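Side-chain contacts in hypothetical protein ST2348 (Sulfolobus tokodaii, PDB 2EF7), which is of unknown function but consists of a pair of CBS domains, modules that in many other proteins bind adenine nucleotides and regulate activity: residues Lys7-Thr12 against Ile119-Asp124; Ile15-Asp20 against Asn24-Val29; Glu52-Lys57 against Phe72-Leu77; Ala91-Phe96 against Gly112-Arg117. One frame throughout, in Å; residues are numbered along the deposited sequence.

Interaction 1 (Lys7-Thr12 against Ile119-Asp124); sequences KEYMKT and ITRAID
The ring of Tyr9 carries the methyl of Ala122 over one face: CB sits 3.5 Å from the ring centroid and only 8° off the normal, a CH-pi contact aimed at the middle of the ring. The backbone of the same alanine shares that face, with CA 3.5 Å from Tyr9 CE1. At the ring's edge, near its plane, comes Arg121 NH2, 3.8 Å from Tyr9 CD1. Seen from the arginine, that CD1 lies over a face of the guanidinium, but the two planes are 51° apart, too far from parallel for a stack. Arg121 leaves the helix with CG anti to its own N and then bends at chi3, which brings the guanidinium back over the loop. There Arg121 NH2 gives Tyr9 O a weak hydrogen bond, 3.4 Å long and bent to 132° at the hydrogen. The stronger hold on this arginine is a salt bridge from NH1 to Asp118. Tyr9 OH lies in hydrogen-bonding contact with Glu4 and Asp125, so the ring is fixed at its far end as well as across its face. A backbone bond from Lys11 to Ile113 sets the segment beside strand 110-115. A segment preceding the first strand of one CBS domain thus packs on the last helix of the other, an exchange characteristic of paired CBS domains.

Interaction 2 (Ile15-Asp20 against Asn24-Val29); sequences ISVTKD and NDIAKV
Ile15 lays its branch methyl CG2 against CG1 of Val29, 3.7 Å away, the two side chains passing each other at a slant. In each residue the touching methyl is the one trans to the main-chain nitrogen; for Val29 that is a chi1 of 177°, which carries CG1 off the helix and down onto the isoleucine. Two residues on, within strand 16-18, Val17 repeats the contact one turn back on the helix. Its CG2 meets the CG1 methylene of Ile26 at 4.1 Å, and here the side chains cross at roughly a right angle. No hydrogen bond joins the two segments; the contact is wholly aliphatic. Where the strand ends, Thr18 OG1 donates to Asp20 OD1 over 2.7 Å, meeting the oxygen nearly end-on and bracing the turn that leads into the helix. Ile15 and Val17 both also touch Val38, so the layer continues into strand 37-42, with which strand 16-18 pairs in parallel. Helix 23-33 is the crossover of this beta-alpha-beta unit, and Ala27, on a different face of it, packs on Ile59 of the third subunit.

Interaction 3 (Glu52-Lys57 against Phe72-Leu77); sequences ERDIVK and FMTASL
Asp54 reaches from helix 52-60 to the segment Phe72-Leu77, whose strand 74-75, from the second CBS sequence range, is the edge strand of the sheet built by the first, as in paired CBS domains. Its CB lies 3.9 Å from Phe72 O. CG follows at 3.6 Å from Thr74 OG1, and at the tip OD2 accepts a hydrogen bond of 3.2 Å from that hydroxyl. The threonine comes from the syn side, 28° out of the carboxylate plane, with the two side chains nearly perpendicular. OD2 has a stronger second partner, the backbone N of Thr51, so one oxygen is shared between the backbone just ahead of the helix and the Thr74 hydroxyl. Next to this pair, the Phe72 ring lies alongside Ile55, both side chains pointing the same way, with Ile55 CG1 at the ring edge, 3.9 Å from Phe72 CE1. Phe72 also touches Ile26 of helix 23-33. Elsewhere on helix 52-60, Glu52 and Arg53 make salt bridges with Arg53 and Glu52 of the third subunit. One water bridges the backbones, donating to Asp54 O at 2.8 Å and to Phe72 O at 2.7 Å, and lies in the plane of the phenylalanine ring at its edge.

Interaction 4 (Ala91-Phe96 against Gly112-Arg117); sequences ALMRQF and GIISIR
Ser115, whose backbone meets the selenomethionine methyl of Met93, with Ser115 C 4.1 Å from Met93 CE, is held at both its amide and its hydroxyl. Its N-H donates to Asp118 OD2, while Ser115 OG takes a weak capping bond from Arg117 N, 3.4 Å long with a bent N-H angle of 126°. The serine is the N-cap of helix 116-126, and the bond from its N to a carboxylate three residues on is one half of a capping box. Against this strand-to-helix junction Met93 comes in from helix 86-96. CG is trans to the carbonyl carbon (chi1 -74°), and the chain beyond it runs extended, which lays selenium and methyl along the junction, selenium at Ile116 and methyl at Ile114. Met93 CE settles 3.6 Å from Ile114 CG2 and nearly as close to the carbonyl oxygen of that residue, with the two side chains crossing at about a right angle. Met93 SE lies over the first turn of the helix, 3.8 Å from Ile116 N and 4.1 Å from Ile116 CD1. No hydrogen bond crosses the contact. Leu101 of strand 100-104 touches both Met93 and Ile114, and Ile116 also packs on Ile123 of the second subunit. One helix laid over the sheet and wedged where its last strand turns into the final helix forms part of the hydrophobic core, as in the beta-alpha-beta-beta-alpha CBS fold.

Overall arrangement
Starting at the N terminus, residues 7-12 open interaction 1, which closes only at helix 116-126, so the other three contacts are nested inside its loop of 106 residues. Those three follow one another in series without crossing. Interaction 2 joins strand 16-18 to the next helix, interaction 3 ties helix 52-60 to the segment carrying strand 74-75, and interaction 4 binds helix 86-96 to the last strand and helix. Interactions 2 and 3 meet where Ala27 packs on Ile55, and both touch the third subunit. Interactions 1 and 4 share helix 116-126 and the second subunit, about 11 Å apart between centres. Interactions 1 and 2 lie on opposite sides of the chain's centre.

Interaction 1 (Lys7-Thr12 against Ile119-Asp124)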
# COMPACT_ATOMS: atom_id res chain seq x y z
N LYS A 7 -11.68 -16.01 8.26
CA LYS A 7 -13.02 -15.89 7.71
C LYS A 7 -13.48 -14.45 7.48
O LYS A 7 -14.10 -14.14 6.46
CB LYS A 7 -14.00 -16.62 8.65
CG LYS A 7 -15.44 -16.69 8.19
CD LYS A 7 -16.30 -17.40 9.24
CE LYS A 7 -17.75 -17.50 8.80
NZ LYS A 7 -17.90 -18.34 7.59
N GLU A 8 -13.18 -13.55 8.42
CA GLU A 8 -13.61 -12.15 8.29
C GLU A 8 -12.75 -11.30 7.35
O GLU A 8 -13.12 -10.16 7.04
CB GLU A 8 -13.64 -11.47 9.66
CG GLU A 8 -14.69 -12.06 10.61
CD GLU A 8 -16.08 -12.08 9.99
OE1 GLU A 8 -16.65 -13.20 9.83
OE2 GLU A 8 -16.59 -10.99 9.64
N TYR A 9 -11.62 -11.83 6.89
CA TYR A 9 -10.76 -11.04 6.01
C TYR A 9 -10.44 -11.67 4.66
O TYR A 9 -9.83 -11.02 3.81
CB TYR A 9 -9.45 -10.70 6.74
CG TYR A 9 -9.65 -9.66 7.81
CD1 TYR A 9 -9.52 -8.31 7.51
CD2 TYR A 9 -10.07 -10.02 9.09
CE1 TYR A 9 -9.80 -7.34 8.46
CE2 TYR A 9 -10.35 -9.06 10.05
CZ TYR A 9 -10.21 -7.72 9.73
OH TYR A 9 -10.49 -6.75 10.66
N MSE A 10 -10.85 -12.91 4.48
CA MSE A 10 -10.59 -13.62 3.23
C MSE A 10 -11.49 -13.12 2.11
O MSE A 10 -12.57 -12.59 2.35
CB MSE A 10 -10.83 -15.12 3.42
CG MSE A 10 -12.30 -15.47 3.62
SE MSE A 10 -12.59 -17.36 3.85
CE MSE A 10 -14.50 -17.37 4.17
N LYS A 11 -11.03 -13.28 0.88
CA LYS A 11 -11.82 -12.90 -0.27
C LYS A 11 -12.63 -14.15 -0.57
O LYS A 11 -12.07 -15.24 -0.74
CB LYS A 11 -10.91 -12.57 -1.45
CG LYS A 11 -11.62 -12.42 -2.78
CD LYS A 11 -10.59 -12.30 -3.90
CE LYS A 11 -11.24 -12.45 -5.27
NZ LYS A 11 -10.22 -12.41 -6.37
N THR A 12 -13.95 -14.02 -0.59
CA THR A 12 -14.82 -15.15 -0.87
C THR A 12 -15.25 -15.15 -2.33
O THR A 12 -14.83 -14.29 -3.11
CB THR A 12 -16.07 -15.09 0.01
OG1 THR A 12 -16.74 -13.85 -0.22
CG2 THR A 12 -15.70 -15.21 1.48
N ILE A 119 -3.95 -9.56 5.79
CA ILE A 119 -3.41 -9.65 7.14
C ILE A 119 -3.03 -8.29 7.73
O ILE A 119 -3.40 -7.98 8.86
CB ILE A 119 -2.20 -10.60 7.19
CG1 ILE A 119 -2.65 -12.01 6.79
CG2 ILE A 119 -1.57 -10.60 8.58
CD1 ILE A 119 -1.57 -13.06 6.83
N THR A 120 -2.31 -7.48 6.97
CA THR A 120 -1.93 -6.16 7.46
C THR A 120 -3.15 -5.25 7.62
O THR A 120 -3.16 -4.37 8.48
CB THR A 120 -0.92 -5.47 6.52
OG1 THR A 120 -1.40 -5.52 5.18
CG2 THR A 120 0.43 -6.16 6.61
N ARG A 121 -4.17 -5.45 6.79
CA ARG A 121 -5.38 -4.65 6.90
C ARG A 121 -6.07 -5.01 8.21
O ARG A 121 -6.61 -4.14 8.90
CB ARG A 121 -6.34 -4.92 5.73
CG ARG A 121 -7.67 -4.18 5.87
CD ARG A 121 -8.52 -4.24 4.60
NE ARG A 121 -9.31 -5.47 4.47
CZ ARG A 121 -8.90 -6.57 3.85
NH1 ARG A 121 -7.70 -6.61 3.30
NH2 ARG A 121 -9.70 -7.63 3.78
N ALA A 122 -6.06 -6.30 8.55
CA ALA A 122 -6.66 -6.78 9.79
C ALA A 122 -5.90 -6.21 10.99
O ALA A 122 -6.49 -5.90 12.03
CB ALA A 122 -6.62 -8.31 9.83
N ILE A 123 -4.58 -6.06 10.85
CA ILE A 123 -3.79 -5.51 11.93
C ILE A 123 -4.18 -4.05 12.09
O ILE A 123 -4.48 -3.59 13.19
CB ILE A 123 -2.27 -5.62 11.64
CG1 ILE A 123 -1.88 -7.09 11.50
CG2 ILE A 123 -1.47 -4.96 12.76
CD1 ILE A 123 -2.27 -7.92 12.69
N ASP A 124 -4.19 -3.32 10.97
CA ASP A 124 -4.57 -1.91 11.00
C ASP A 124 -5.96 -1.74 11.60
O ASP A 124 -6.19 -0.83 12.41
CB ASP A 124 -4.55 -1.33 9.60
CG ASP A 124 -3.17 -0.88 9.18
OD1 ASP A 124 -2.22 -1.69 9.31
OD2 ASP A 124 -3.03 0.27 8.74

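Interaction 2 (Ile15-Asp20 against Asn24-Val29)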
# COMPACT_ATOMS: atom_id res chain seq x y z
N ILE A 15 -12.89 -18.23 -7.80
CA ILE A 15 -13.18 -19.13 -8.90
C ILE A 15 -12.26 -20.33 -8.90
O ILE A 15 -11.04 -20.19 -8.77
CB ILE A 15 -13.04 -18.41 -10.26
CG1 ILE A 15 -13.97 -17.20 -10.29
CG2 ILE A 15 -13.34 -19.38 -11.39
CD1 ILE A 15 -15.44 -17.55 -10.14
N SER A 16 -12.84 -21.52 -9.07
CA SER A 16 -12.06 -22.75 -9.10
C SER A 16 -12.46 -23.61 -10.29
O SER A 16 -13.54 -23.45 -10.84
CB SER A 16 -12.29 -23.55 -7.83
OG SER A 16 -13.62 -24.05 -7.79
N VAL A 17 -11.57 -24.52 -10.67
CA VAL A 17 -11.83 -25.45 -11.77
C VAL A 17 -11.38 -26.80 -11.26
O VAL A 17 -10.49 -26.88 -10.40
CB VAL A 17 -11.01 -25.09 -13.05
CG1 VAL A 17 -11.39 -23.69 -13.53
CG2 VAL A 17 -9.51 -25.19 -12.77
N THR A 18 -11.98 -27.87 -11.76
CA THR A 18 -11.62 -29.20 -11.30
C THR A 18 -10.27 -29.61 -11.87
O THR A 18 -9.84 -29.08 -12.90
CB THR A 18 -12.67 -30.25 -11.70
OG1 THR A 18 -12.65 -30.43 -13.12
CG2 THR A 18 -14.05 -29.79 -11.29
N LYS A 19 -9.61 -30.55 -11.21
CA LYS A 19 -8.28 -30.99 -11.64
C LYS A 19 -8.20 -31.61 -13.04
O LYS A 19 -7.11 -31.80 -13.56
CB LYS A 19 -7.69 -31.95 -10.61
CG LYS A 19 -8.43 -33.26 -10.44
CD LYS A 19 -7.64 -34.19 -9.53
CE LYS A 19 -8.37 -35.51 -9.32
NZ LYS A 19 -7.55 -36.47 -8.52
N ASP A 20 -9.34 -31.94 -13.64
CA ASP A 20 -9.30 -32.50 -14.99
C ASP A 20 -9.88 -31.54 -16.03
O ASP A 20 -10.10 -31.92 -17.18
CB ASP A 20 -10.03 -33.84 -15.03
CG ASP A 20 -11.53 -33.70 -14.89
OD1 ASP A 20 -11.98 -32.78 -14.18
OD2 ASP A 20 -12.25 -34.52 -15.49
N ASN A 24 -8.18 -25.06 -22.47
CA ASN A 24 -9.02 -24.09 -23.16
C ASN A 24 -10.26 -23.68 -22.36
O ASN A 24 -10.66 -22.52 -22.42
CB ASN A 24 -9.43 -24.59 -24.55
CG ASN A 24 -10.36 -25.77 -24.50
OD1 ASN A 24 -10.05 -26.80 -23.90
ND2 ASN A 24 -11.51 -25.64 -25.14
N ASP A 25 -10.86 -24.60 -21.62
CA ASP A 25 -12.04 -24.24 -20.83
C ASP A 25 -11.63 -23.33 -19.67
O ASP A 25 -12.36 -22.39 -19.32
CB ASP A 25 -12.76 -25.48 -20.29
CG ASP A 25 -13.36 -26.33 -21.40
OD1 ASP A 25 -13.83 -25.73 -22.40
OD2 ASP A 25 -13.37 -27.57 -21.28
N ILE A 26 -10.47 -23.61 -19.10
CA ILE A 26 -9.98 -22.79 -17.99
C ILE A 26 -9.68 -21.39 -18.49
O ILE A 26 -10.01 -20.40 -17.83
CB ILE A 26 -8.68 -23.40 -17.40
CG1 ILE A 26 -8.97 -24.79 -16.83
CG2 ILE A 26 -8.12 -22.47 -16.33
CD1 ILE A 26 -7.71 -25.62 -16.56
N ALA A 27 -9.04 -21.29 -19.66
CA ALA A 27 -8.72 -19.99 -20.21
C ALA A 27 -10.02 -19.24 -20.47
O ALA A 27 -10.10 -18.03 -20.29
CB ALA A 27 -7.92 -20.13 -21.52
N LYS A 28 -11.04 -19.98 -20.87
CA LYS A 28 -12.32 -19.36 -21.15
C LYS A 28 -12.92 -18.77 -19.87
O LYS A 28 -13.50 -17.69 -19.91
CB LYS A 28 -13.29 -20.37 -21.76
CG LYS A 28 -14.63 -19.77 -22.16
CD LYS A 28 -15.46 -20.74 -22.98
CE LYS A 28 -16.76 -20.11 -23.47
NZ LYS A 28 -17.42 -20.93 -24.53
N VAL A 29 -12.79 -19.48 -18.75
CA VAL A 29 -13.34 -18.99 -17.50
C VAL A 29 -12.65 -17.72 -17.06
O VAL A 29 -13.29 -16.73 -16.69
CB VAL A 29 -13.20 -20.02 -16.35
CG1 VAL A 29 -13.73 -19.41 -15.06
CG2 VAL A 29 -13.96 -21.30 -16.68

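Interaction 3 (Glu52-Lys57 against Phe72-Leu77)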
# COMPACT_ATOMS: atom_id res chain seq x y z
N GLU A 52 -2.16 -16.95 -15.19
CA GLU A 52 -2.06 -16.68 -16.62
C GLU A 52 -0.72 -17.19 -17.12
O GLU A 52 -0.61 -17.72 -18.22
CB GLU A 52 -2.15 -15.18 -16.90
CG GLU A 52 -3.41 -14.56 -16.36
CD GLU A 52 -3.48 -13.09 -16.67
OE1 GLU A 52 -2.49 -12.37 -16.40
OE2 GLU A 52 -4.52 -12.64 -17.19
N ARG A 53 0.31 -17.02 -16.29
CA ARG A 53 1.66 -17.45 -16.64
C ARG A 53 1.75 -18.96 -16.78
O ARG A 53 2.45 -19.47 -17.67
CB ARG A 53 2.65 -16.96 -15.59
CG ARG A 53 4.08 -17.38 -15.86
CD ARG A 53 5.05 -16.43 -15.21
NE ARG A 53 4.75 -15.05 -15.57
CZ ARG A 53 5.54 -14.01 -15.32
NH1 ARG A 53 6.70 -14.19 -14.70
NH2 ARG A 53 5.16 -12.79 -15.67
N ASP A 54 1.04 -19.69 -15.92
CA ASP A 54 1.05 -21.14 -15.99
C ASP A 54 0.47 -21.57 -17.32
O ASP A 54 0.94 -22.54 -17.92
CB ASP A 54 0.25 -21.77 -14.86
CG ASP A 54 0.92 -21.61 -13.52
OD1 ASP A 54 2.17 -21.67 -13.48
OD2 ASP A 54 0.21 -21.44 -12.51
N ILE A 55 -0.56 -20.86 -17.78
CA ILE A 55 -1.17 -21.19 -19.05
C ILE A 55 -0.19 -20.94 -20.19
O ILE A 55 0.01 -21.80 -21.04
CB ILE A 55 -2.47 -20.38 -19.27
CG1 ILE A 55 -3.58 -20.93 -18.37
CG2 ILE A 55 -2.91 -20.45 -20.74
CD1 ILE A 55 -4.93 -20.30 -18.62
N VAL A 56 0.42 -19.76 -20.20
CA VAL A 56 1.37 -19.41 -21.25
C VAL A 56 2.55 -20.37 -21.26
O VAL A 56 3.03 -20.78 -22.31
CB VAL A 56 1.90 -17.98 -21.07
CG1 VAL A 56 3.02 -17.70 -22.08
CG2 VAL A 56 0.77 -17.00 -21.27
N LYS A 57 3.01 -20.74 -20.07
CA LYS A 57 4.13 -21.65 -19.96
C LYS A 57 3.78 -23.00 -20.59
O LYS A 57 4.57 -23.55 -21.35
CB LYS A 57 4.48 -21.82 -18.48
CG LYS A 57 5.88 -22.33 -18.21
CD LYS A 57 6.61 -21.41 -17.24
CE LYS A 57 5.91 -21.33 -15.89
NZ LYS A 57 6.64 -20.44 -14.93
N PHE A 72 -0.54 -28.95 -15.55
CA PHE A 72 0.26 -27.73 -15.71
C PHE A 72 0.07 -26.68 -14.64
O PHE A 72 0.68 -25.61 -14.70
CB PHE A 72 0.00 -27.11 -17.10
CG PHE A 72 -1.37 -26.52 -17.27
CD1 PHE A 72 -1.57 -25.15 -17.14
CD2 PHE A 72 -2.46 -27.33 -17.63
CE1 PHE A 72 -2.84 -24.59 -17.36
CE2 PHE A 72 -3.72 -26.79 -17.85
CZ PHE A 72 -3.92 -25.41 -17.72
N MSE A 73 -0.77 -26.98 -13.66
CA MSE A 73 -1.01 -26.05 -12.56
C MSE A 73 0.24 -25.99 -11.68
O MSE A 73 1.18 -26.75 -11.86
CB MSE A 73 -2.17 -26.56 -11.71
CG MSE A 73 -1.79 -27.80 -10.90
SE MSE A 73 -3.22 -28.56 -9.87
CE MSE A 73 -2.28 -30.14 -9.16
N THR A 74 0.24 -25.06 -10.73
CA THR A 74 1.32 -24.97 -9.76
C THR A 74 0.71 -25.80 -8.63
O THR A 74 -0.30 -25.41 -8.05
CB THR A 74 1.55 -23.54 -9.27
OG1 THR A 74 2.12 -22.75 -10.33
CG2 THR A 74 2.47 -23.53 -8.06
N ALA A 75 1.29 -26.97 -8.35
CA ALA A 75 0.77 -27.84 -7.30
C ALA A 75 1.00 -27.27 -5.92
O ALA A 75 2.07 -26.73 -5.63
CB ALA A 75 1.39 -29.23 -7.40
N SER A 76 -0.01 -27.38 -5.06
CA SER A 76 0.08 -26.90 -3.69
C SER A 76 -1.07 -27.38 -2.83
O SER A 76 -2.24 -27.26 -3.21
CB SER A 76 0.12 -25.37 -3.64
OG SER A 76 0.10 -24.93 -2.29
N LEU A 77 -0.73 -27.90 -1.66
CA LEU A 77 -1.73 -28.40 -0.73
C LEU A 77 -1.76 -27.55 0.53
O LEU A 77 -2.52 -27.83 1.46
CB LEU A 77 -1.43 -29.87 -0.37
CG LEU A 77 -1.56 -30.90 -1.49
CD1 LEU A 77 -1.00 -32.25 -1.05
CD2 LEU A 77 -3.02 -31.04 -1.88
O HOH W 1 2.30 -24.70 -16.67

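Interaction 4 (Ala91-Phe96 against Gly112-Arg117)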
# COMPACT_ATOMS: atom_id res chain seq x y z
N ALA A 91 1.71 -17.02 10.01
CA ALA A 91 2.79 -17.95 10.30
C ALA A 91 2.97 -18.94 9.17
O ALA A 91 4.10 -19.32 8.85
CB ALA A 91 2.51 -18.68 11.60
N LEU A 92 1.87 -19.36 8.54
CA LEU A 92 1.94 -20.32 7.44
C LEU A 92 2.54 -19.67 6.20
O LEU A 92 3.32 -20.29 5.49
CB LEU A 92 0.55 -20.89 7.14
CG LEU A 92 0.51 -22.33 6.65
CD1 LEU A 92 1.18 -23.23 7.68
CD2 LEU A 92 -0.93 -22.78 6.44
N MSE A 93 2.17 -18.42 5.93
CA MSE A 93 2.70 -17.71 4.78
C MSE A 93 4.23 -17.55 4.91
O MSE A 93 4.96 -17.83 3.95
CB MSE A 93 2.04 -16.33 4.67
CG MSE A 93 0.61 -16.38 4.16
SE MSE A 93 -0.30 -14.69 4.29
CE MSE A 93 -2.11 -15.34 4.45
N ARG A 94 4.69 -17.11 6.07
CA ARG A 94 6.13 -16.93 6.30
C ARG A 94 6.85 -18.26 6.12
O ARG A 94 7.84 -18.35 5.40
CB ARG A 94 6.39 -16.41 7.72
CG ARG A 94 5.88 -14.99 7.98
CD ARG A 94 6.12 -14.54 9.43
NE ARG A 94 7.54 -14.43 9.76
CZ ARG A 94 8.01 -13.96 10.91
NH1 ARG A 94 9.32 -13.90 11.13
NH2 ARG A 94 7.17 -13.55 11.85
N GLN A 95 6.33 -19.29 6.77
CA GLN A 95 6.92 -20.62 6.69
C GLN A 95 7.14 -21.11 5.26
O GLN A 95 8.17 -21.71 4.97
CB GLN A 95 6.05 -21.65 7.43
CG GLN A 95 6.70 -23.03 7.51
CD GLN A 95 5.94 -23.99 8.42
OE1 GLN A 95 5.53 -23.62 9.51
NE2 GLN A 95 5.78 -25.23 7.97
N PHE A 96 6.18 -20.84 4.39
CA PHE A 96 6.26 -21.28 3.00
C PHE A 96 6.58 -20.17 2.01
O PHE A 96 6.48 -20.36 0.80
CB PHE A 96 4.95 -21.96 2.62
CG PHE A 96 4.76 -23.29 3.29
CD1 PHE A 96 5.37 -24.43 2.78
CD2 PHE A 96 4.02 -23.39 4.46
CE1 PHE A 96 5.25 -25.65 3.43
CE2 PHE A 96 3.90 -24.60 5.12
CZ PHE A 96 4.52 -25.74 4.61
N GLY A 112 -12.42 -19.64 0.31
CA GLY A 112 -11.91 -18.35 -0.09
C GLY A 112 -10.40 -18.32 -0.23
O GLY A 112 -9.74 -19.37 -0.22
N ILE A 113 -9.85 -17.11 -0.34
CA ILE A 113 -8.42 -16.87 -0.48
C ILE A 113 -8.05 -15.71 0.43
O ILE A 113 -8.74 -14.69 0.43
CB ILE A 113 -8.05 -16.46 -1.94
CG1 ILE A 113 -8.28 -17.63 -2.88
CG2 ILE A 113 -6.60 -15.99 -2.00
CD1 ILE A 113 -7.46 -18.85 -2.54
N ILE A 114 -6.97 -15.87 1.21
CA ILE A 114 -6.50 -14.82 2.12
C ILE A 114 -5.08 -14.44 1.70
O ILE A 114 -4.26 -15.31 1.41
CB ILE A 114 -6.48 -15.32 3.61
CG1 ILE A 114 -6.08 -14.17 4.54
CG2 ILE A 114 -5.49 -16.45 3.80
CD1 ILE A 114 -7.24 -13.50 5.21
N SER A 115 -4.79 -13.14 1.66
CA SER A 115 -3.47 -12.69 1.25
C SER A 115 -2.77 -11.90 2.34
O SER A 115 -3.39 -11.43 3.29
CB SER A 115 -3.58 -11.80 0.00
OG SER A 115 -4.07 -10.52 0.35
N ILE A 116 -1.46 -11.74 2.19
CA ILE A 116 -0.66 -11.01 3.15
C ILE A 116 -1.20 -9.60 3.35
O ILE A 116 -1.10 -9.03 4.43
CB ILE A 116 0.82 -10.95 2.69
CG1 ILE A 116 1.68 -10.35 3.80
CG2 ILE A 116 0.93 -10.15 1.40
CD1 ILE A 116 1.71 -11.20 5.06
N ARG A 117 -1.79 -9.02 2.30
CA ARG A 117 -2.35 -7.68 2.42
C ARG A 117 -3.60 -7.70 3.29
O ARG A 117 -3.90 -6.72 3.98
CB ARG A 117 -2.70 -7.09 1.05
CG ARG A 117 -1.51 -6.86 0.14
CD ARG A 117 -0.38 -6.13 0.85
NE ARG A 117 0.70 -5.76 -0.07
CZ ARG A 117 1.95 -5.51 0.31
NH1 ARG A 117 2.30 -5.58 1.58
NH2 ARG A 117 2.86 -5.17 -0.60